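Local coordinates for molybdenum cofactor biosynthesis protein (Pyrococcus furiosus, PDB 1XI8) that probably acts as a molybdopterin molybdotransferase of the MoeA family, inserting molybdenum in the last stage of molybdenum cofactor biosynthesis, at residues 337-342 / 396-401. Sequence-based numbering, arbitrary orientation.
Sequences AVLEDD and EEVWVT
Glu396 and Leu339 close one end of a short antiparallel strand pairing, a worked example of backbone bonds setting the register while a few apolar side chains meet beside it. The segment axes are strongly twisted, 118° between their N-to-C directions. Leu339 N donates to Glu396 O at 2.9 Å, and the leucine's CG comes to 3.5 Å of the same oxygen. The Glu396 carboxylate is engaged outside this pairing, its OE2 accepting from the backbone N of Arg393. Glu397 forms a non-hydrogen-bonded pair with Val338, and its CA makes a CA-H...O contact of 3.1 Å with Ala337 O. That oxygen also accepts from Val398 N at 2.7 Å, while Ala337 N returns a bond to Val398 O. With CG1 of Val398 anti to the carbonyl carbon (chi1 -68°), its CG2 lies 3.5 Å from Ala337 O and 4.0 Å from Leu339 CD2, the two side chains crossing at about a right angle. Val400, its CB directed toward 337-342, adds a looser apolar touch, CG2 to Ala337 CB at 4.4 Å. Within the C-terminal region (domain IV) of MoeA, strand 334-339 lies between strands 361-364 (parallel) and 397-402 (antiparallel); Val398 and Val400 pack on Leu383 of strand 381-386, and Tyr392 of strand 391-392 touches Leu339 and Val398.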
loop_
_atom_site.group_PDB
_atom_site.type_symbol
_atom_site.label_atom_id
_atom_site.label_comp_id
_atom_site.label_asym_id
_atom_site.label_seq_id
_atom_site.Cartn_x
_atom_site.Cartn_y
_atom_site.Cartn_z
ATOM N N ALA A 337 2.728 -10.573 15.741
ATOM C CA ALA A 337 2.675 -11.875 15.104
ATOM C C ALA A 337 3.288 -12.930 16.001
ATOM O O ALA A 337 4.267 -12.666 16.684
ATOM C CB ALA A 337 3.377 -11.854 13.734
ATOM N N VAL A 338 2.684 -14.116 15.993
ATOM C CA VAL A 338 3.229 -15.299 16.640
ATOM C C VAL A 338 4.142 -15.996 15.638
ATOM O O VAL A 338 3.744 -16.249 14.506
ATOM C CB VAL A 338 2.103 -16.271 17.091
ATOM C CG1 VAL A 338 2.676 -17.622 17.514
ATOM C CG2 VAL A 338 1.265 -15.653 18.221
ATOM N N LEU A 339 5.370 -16.300 16.039
ATOM C CA LEU A 339 6.302 -16.965 15.138
ATOM C C LEU A 339 5.926 -18.418 14.884
ATOM O O LEU A 339 5.610 -19.157 15.815
ATOM C CB LEU A 339 7.709 -16.896 15.710
ATOM C CG LEU A 339 8.344 -15.511 15.723
ATOM C CD1 LEU A 339 9.684 -15.581 16.406
ATOM C CD2 LEU A 339 8.489 -15.021 14.301
ATOM N N GLU A 340 5.946 -18.827 13.617
ATOM C CA GLU A 340 5.704 -20.228 13.270
ATOM C C GLU A 340 7.011 -21.002 13.369
ATOM O O GLU A 340 6.998 -22.227 13.491
ATOM C CB GLU A 340 5.091 -20.379 11.875
ATOM C CG GLU A 340 3.568 -20.130 11.798
ATOM C CD GLU A 340 3.024 -20.090 10.356
ATOM O OE1 GLU A 340 1.784 -20.053 10.177
ATOM O OE2 GLU A 340 3.828 -20.086 9.396
ATOM N N ASP A 341 8.136 -20.290 13.330
ATOM C CA ASP A 341 9.458 -20.924 13.400
ATOM C C ASP A 341 10.422 -20.214 14.386
ATOM O O ASP A 341 10.102 -19.135 14.929
ATOM C CB ASP A 341 10.082 -20.985 11.996
ATOM C CG ASP A 341 9.113 -21.518 10.936
ATOM O OD1 ASP A 341 8.653 -22.686 11.062
ATOM O OD2 ASP A 341 8.815 -20.768 9.972
ATOM N N ASP A 342 11.586 -20.826 14.622
ATOM C CA ASP A 342 12.645 -20.205 15.421
ATOM C C ASP A 342 13.372 -19.145 14.585
ATOM O O ASP A 342 13.518 -19.293 13.370
ATOM C CB ASP A 342 13.676 -21.242 15.897
ATOM C CG ASP A 342 13.179 -22.103 17.056
ATOM O OD1 ASP A 342 13.693 -23.235 17.203
ATOM O OD2 ASP A 342 12.290 -21.669 17.824
ATOM N N GLU A 396 6.836 -17.594 20.167
ATOM C CA GLU A 396 6.818 -16.236 20.737
ATOM C C GLU A 396 6.235 -15.144 19.805
ATOM O O GLU A 396 6.311 -15.224 18.574
ATOM C CB GLU A 396 8.121 -15.796 21.460
ATOM C CG GLU A 396 9.449 -16.389 21.026
ATOM C CD GLU A 396 10.637 -15.686 21.723
ATOM O OE1 GLU A 396 10.424 -14.596 22.314
ATOM O OE2 GLU A 396 11.779 -16.210 21.686
ATOM N N GLU A 397 5.632 -14.138 20.432
ATOM C CA GLU A 397 4.965 -13.068 19.726
ATOM C C GLU A 397 5.940 -11.921 19.525
ATOM O O GLU A 397 6.745 -11.636 20.405
ATOM C CB GLU A 397 3.747 -12.621 20.522
ATOM C CG GLU A 397 3.039 -11.404 19.982
ATOM C CD GLU A 397 1.736 -11.170 20.701
ATOM O OE1 GLU A 397 0.898 -12.102 20.694
ATOM O OE2 GLU A 397 1.552 -10.063 21.280
ATOM N N VAL A 398 5.875 -11.272 18.367
ATOM C CA VAL A 398 6.845 -10.237 18.002
ATOM C C VAL A 398 6.233 -9.157 17.120
ATOM O O VAL A 398 5.071 -9.238 16.728
ATOM C CB VAL A 398 8.044 -10.823 17.211
ATOM C CG1 VAL A 398 8.919 -11.721 18.095
ATOM C CG2 VAL A 398 7.562 -11.563 15.974
ATOM N N TRP A 399 7.037 -8.152 16.805
ATOM C CA TRP A 399 6.648 -7.114 15.881
ATOM C C TRP A 399 7.233 -7.402 14.517
ATOM O O TRP A 399 8.410 -7.721 14.394
ATOM C CB TRP A 399 7.167 -5.759 16.341
ATOM C CG TRP A 399 6.556 -5.251 17.599
ATOM C CD1 TRP A 399 7.189 -5.054 18.789
ATOM C CD2 TRP A 399 5.191 -4.865 17.797
ATOM N NE1 TRP A 399 6.304 -4.571 19.723
ATOM C CE2 TRP A 399 5.070 -4.444 19.142
ATOM C CE3 TRP A 399 4.060 -4.837 16.975
ATOM C CZ2 TRP A 399 3.868 -4.002 19.683
ATOM C CZ3 TRP A 399 2.865 -4.398 17.509
ATOM C CH2 TRP A 399 2.777 -3.981 18.857
ATOM N N VAL A 400 6.405 -7.294 13.489
ATOM C CA VAL A 400 6.892 -7.340 12.125
ATOM C C VAL A 400 6.377 -6.100 11.405
ATOM O O VAL A 400 5.287 -5.606 11.693
ATOM C CB VAL A 400 6.493 -8.644 11.366
ATOM C CG1 VAL A 400 7.016 -9.878 12.098
ATOM C CG2 VAL A 400 4.992 -8.728 11.168
ATOM N N THR A 401 7.175 -5.591 10.478
ATOM C CA THR A 401 6.800 -4.400 9.743
ATOM C C THR A 401 6.410 -4.749 8.306
ATOM O O THR A 401 7.197 -5.342 7.578
ATOM C CB THR A 401 7.931 -3.355 9.800
ATOM O OG1 THR A 401 8.123 -2.955 11.162
ATOM C CG2 THR A 401 7.600 -2.122 8.939
#